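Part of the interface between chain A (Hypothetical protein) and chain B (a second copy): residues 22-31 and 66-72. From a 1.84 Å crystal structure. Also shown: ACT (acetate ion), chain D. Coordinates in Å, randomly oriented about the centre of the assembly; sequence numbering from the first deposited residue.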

ATOM      1  N   ALA A  22       9.445  -7.477   9.243  1.00 34.54           N
ATOM      2  CA  ALA A  22       9.405  -8.846   8.816  1.00 33.52           C
ATOM      3  C   ALA A  22      10.636  -9.149   7.985  1.00 34.74           C
ATOM      4  O   ALA A  22      11.324  -8.237   7.519  1.00 34.30           O
ATOM      5  CB  ALA A  22       8.096  -9.114   8.021  1.00 30.74           C
ATOM      6  N   THR A  23      10.903 -10.437   7.775  1.00 38.10           N
ATOM      7  CA  THR A  23      12.027 -10.862   6.947  1.00 35.83           C
ATOM      8  C   THR A  23      11.557 -11.655   5.734  1.00 35.78           C
ATOM      9  O   THR A  23      10.752 -12.541   5.863  1.00 37.19           O
ATOM     10  CB  THR A  23      13.023 -11.754   7.745  1.00 40.59           C
ATOM     11  OG1 THR A  23      13.570 -11.019   8.854  1.00 44.61           O
ATOM     12  CG2 THR A  23      14.165 -12.189   6.858  1.00 37.73           C
ATOM     13  N   GLY A  24      12.119 -11.359   4.561  1.00 33.77           N
ATOM     14  CA  GLY A  24      11.786 -12.062   3.338  1.00 34.52           C
ATOM     15  C   GLY A  24      12.340 -13.473   3.314  1.00 37.77           C
ATOM     16  O   GLY A  24      13.425 -13.726   3.850  1.00 34.81           O
ATOM     17  N   VAL A  25      11.587 -14.391   2.723  1.00 36.93           N
ATOM     18  CA  VAL A  25      12.069 -15.762   2.513  1.00 39.29           C
ATOM     19  C   VAL A  25      11.843 -16.181   1.070  1.00 36.39           C
ATOM     20  O   VAL A  25      11.104 -15.546   0.325  1.00 33.43           O
ATOM     21  CB  VAL A  25      11.421 -16.768   3.506  1.00 42.18           C
ATOM     22  CG1 VAL A  25      11.782 -16.399   4.962  1.00 42.28           C
ATOM     23  CG2 VAL A  25       9.944 -16.816   3.349  1.00 40.37           C
ATOM     24  N   GLY A  26      12.504 -17.254   0.661  1.00 35.97           N
ATOM     25  CA  GLY A  26      12.336 -17.754  -0.683  1.00 37.60           C
ATOM     26  C   GLY A  26      12.794 -16.804  -1.754  1.00 39.10           C
ATOM     27  O   GLY A  26      12.252 -16.798  -2.869  1.00 44.64           O
ATOM     28  N   GLY A  27      13.786 -15.987  -1.426  1.00 37.55           N
ATOM     29  CA  GLY A  27      14.344 -15.093  -2.401  1.00 37.32           C
ATOM     30  C   GLY A  27      13.769 -13.711  -2.320  1.00 35.53           C
ATOM     31  O   GLY A  27      14.229 -12.845  -3.018  1.00 35.11           O
ATOM     32  N   VAL A  28      12.751 -13.513  -1.474  1.00 33.86           N
ATOM     33  CA  VAL A  28      12.176 -12.197  -1.248  1.00 31.87           C
ATOM     34  C   VAL A  28      13.062 -11.407  -0.293  1.00 32.51           C
ATOM     35  O   VAL A  28      13.561 -11.955   0.700  1.00 31.62           O
ATOM     36  CB  VAL A  28      10.760 -12.319  -0.647  1.00 31.37           C
ATOM     37  CG1 VAL A  28      10.233 -10.972  -0.159  1.00 30.32           C
ATOM     38  CG2 VAL A  28       9.811 -12.902  -1.660  1.00 28.29           C
ATOM     39  N   ASN A  29      13.228 -10.126  -0.605  1.00 32.64           N
ATOM     40  CA  ASN A  29      13.838  -9.149   0.263  1.00 31.32           C
ATOM     41  C   ASN A  29      12.845  -8.006   0.527  1.00 30.37           C
ATOM     42  O   ASN A  29      12.341  -7.381  -0.395  1.00 32.22           O
ATOM     43  CB  ASN A  29      15.108  -8.649  -0.428  1.00 35.52           C
ATOM     44  CG  ASN A  29      16.045  -7.925   0.499  1.00 42.69           C
ATOM     45  OD1 ASN A  29      15.841  -6.749   0.834  1.00 47.94           O
ATOM     46  ND2 ASN A  29      17.113  -8.621   0.904  1.00 47.25           N
ATOM     47  N   LEU A  30      12.559  -7.760   1.796  1.00 30.81           N
ATOM     48  CA  LEU A  30      11.634  -6.737   2.209  1.00 30.44           C
ATOM     49  C   LEU A  30      12.381  -5.501   2.663  1.00 31.76           C
ATOM     50  O   LEU A  30      13.498  -5.578   3.160  1.00 34.56           O
ATOM     51  CB  LEU A  30      10.764  -7.248   3.337  1.00 28.91           C
ATOM     52  CG  LEU A  30      10.007  -8.561   3.149  1.00 32.02           C
ATOM     53  CD1 LEU A  30       9.305  -8.960   4.433  1.00 29.85           C
ATOM     54  CD2 LEU A  30       8.993  -8.385   2.043  1.00 26.64           C
ATOM     55  N   GLY A  31      11.749  -4.354   2.493  1.00 31.15           N
ATOM     56  CA  GLY A  31      12.331  -3.082   2.866  1.00 29.50           C
ATOM     57  C   GLY A  31      11.303  -2.154   3.478  1.00 30.95           C
ATOM     58  O   GLY A  31      10.088  -2.288   3.242  1.00 30.83           O
TER
HETATM   59  C   ACT D 141       7.616  -5.150   6.519  1.00 42.67           C
HETATM   60  O   ACT D 141       7.856  -3.908   6.484  1.00 45.34           O
HETATM   61  OXT ACT D 141       7.995  -5.735   7.564  1.00 37.95           O
HETATM   62  CH3 ACT D 141       6.895  -5.863   5.397  1.00 39.48           C
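Chain B (66-72) AIEQVVG

Residues 66-71 of chain B run as an extended strand across a loop of chain A that reverses at a type I' turn, Val A25 to Val A28, before entering the strand at Asn A29. The turn is closed by Val A28 N to Val A25 O (3.2 Å), and its positive phi angles fall on Gly A26 and Gly A27. Side chains alternate along the chain B strand: Ile B67, Gln B69 and Val B71 point toward chain A, whereas Glu B68 and Val B70 point away.

Gln B69 is the centre of the contact, its CA 6.4 Å from that of Gly A24. With chi1 t (177°) and chi2 p (70°), its side chain extends and then bends, placing OE1 3.0 Å from Val A25 N in a nearly linear hydrogen bond. NE2 of the same amide donates to its own neighbour, Val B70 O (3.2 Å), and to a water (3.1 Å) that in turn donates to Val A25 O (2.9 Å), so both polar backbone atoms of Val A25 are tied to this one amide.

Apolar contacts flank it. Val A25, chi1 m, sets CG2 3.8 Å from Val B71 CG2; Leu A30, in the mt rotamer, brings CD2 to 4.1 Å from Ile B67 CG2 and CD1 to 4.2 Å from Gln B69 CB.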

ATOM      1  N   ALA B  66      -0.154  -2.368   3.180  1.00 23.87           N
ATOM      2  CA  ALA B  66       0.594  -3.342   3.961  1.00 22.75           C
ATOM      3  C   ALA B  66       1.309  -4.265   2.989  1.00 23.39           C
ATOM      4  O   ALA B  66       0.847  -4.427   1.877  1.00 23.78           O
ATOM      5  CB  ALA B  66      -0.359  -4.136   4.838  1.00 23.36           C
ATOM      6  N   ILE B  67       2.407  -4.866   3.451  1.00 23.18           N
ATOM      7  CA  ILE B  67       3.119  -5.959   2.800  1.00 23.36           C
ATOM      8  C   ILE B  67       3.429  -6.965   3.881  1.00 28.21           C
ATOM      9  O   ILE B  67       3.922  -6.614   4.950  1.00 26.51           O
ATOM     10  CB  ILE B  67       4.438  -5.470   2.138  1.00 24.24           C
ATOM     11  CG1 ILE B  67       4.068  -4.615   0.908  1.00 29.58           C
ATOM     12  CG2 ILE B  67       5.346  -6.611   1.707  1.00 29.11           C
ATOM     13  CD1 ILE B  67       5.251  -4.132   0.107  1.00 29.47           C
ATOM     14  N   GLU B  68       3.104  -8.218   3.606  1.00 28.32           N
ATOM     15  CA  GLU B  68       3.352  -9.291   4.523  1.00 30.56           C
ATOM     16  C   GLU B  68       3.954 -10.473   3.788  1.00 28.87           C
ATOM     17  O   GLU B  68       3.580 -10.766   2.682  1.00 26.86           O
ATOM     18  CB  GLU B  68       2.084  -9.709   5.270  1.00 30.56           C
ATOM     19  CG  GLU B  68       0.986 -10.218   4.415  1.00 32.61           C
ATOM     20  CD  GLU B  68      -0.311 -10.548   5.175  1.00 40.06           C
ATOM     21  OE1 GLU B  68      -0.280 -11.379   6.100  1.00 46.36           O
ATOM     22  OE2 GLU B  68      -1.383 -10.019   4.804  1.00 34.99           O
ATOM     23  N   GLN B  69       4.879 -11.139   4.464  1.00 27.89           N
ATOM     24  CA  GLN B  69       5.454 -12.403   4.027  1.00 28.84           C
ATOM     25  C   GLN B  69       4.715 -13.555   4.722  1.00 27.95           C
ATOM     26  O   GLN B  69       4.698 -13.654   5.981  1.00 27.77           O
ATOM     27  CB  GLN B  69       6.934 -12.416   4.409  1.00 29.23           C
ATOM     28  CG  GLN B  69       7.711 -13.692   4.089  1.00 27.85           C
ATOM     29  CD  GLN B  69       7.935 -13.936   2.661  1.00 31.78           C
ATOM     30  OE1 GLN B  69       8.846 -13.358   2.059  1.00 32.18           O
ATOM     31  NE2 GLN B  69       7.135 -14.844   2.078  1.00 26.84           N
ATOM     32  N   VAL B  70       4.121 -14.400   3.897  1.00 27.31           N
ATOM     33  CA  VAL B  70       3.400 -15.596   4.318  1.00 27.55           C
ATOM     34  C   VAL B  70       4.268 -16.838   4.133  1.00 30.93           C
ATOM     35  O   VAL B  70       4.968 -17.019   3.095  1.00 28.11           O
ATOM     36  CB  VAL B  70       2.094 -15.757   3.521  1.00 28.62           C
ATOM     37  CG1 VAL B  70       1.258 -16.926   4.060  1.00 23.39           C
ATOM     38  CG2 VAL B  70       1.288 -14.409   3.555  1.00 28.07           C
ATOM     39  N   VAL B  71       4.208 -17.706   5.142  1.00 31.74           N
ATOM     40  CA  VAL B  71       4.925 -18.983   5.117  1.00 30.50           C
ATOM     41  C   VAL B  71       4.013 -20.065   5.657  1.00 28.23           C
ATOM     42  O   VAL B  71       3.446 -19.940   6.745  1.00 28.15           O
ATOM     43  CB  VAL B  71       6.224 -18.919   5.970  1.00 31.50           C
ATOM     44  CG1 VAL B  71       7.010 -20.191   5.828  1.00 34.55           C
ATOM     45  CG2 VAL B  71       7.051 -17.738   5.562  1.00 30.03           C
ATOM     46  N   GLY B  72       3.873 -21.130   4.905  1.00 28.32           N
ATOM     47  CA  GLY B  72       2.978 -22.200   5.294  1.00 27.83           C
ATOM     48  C   GLY B  72       2.600 -23.090   4.155  1.00 29.10           C
ATOM     49  O   GLY B  72       3.374 -23.309   3.218  1.00 31.56           O
TER
HETATM   50  O   HOH W   1       8.336 -15.975  -0.598  1.00 28.64           O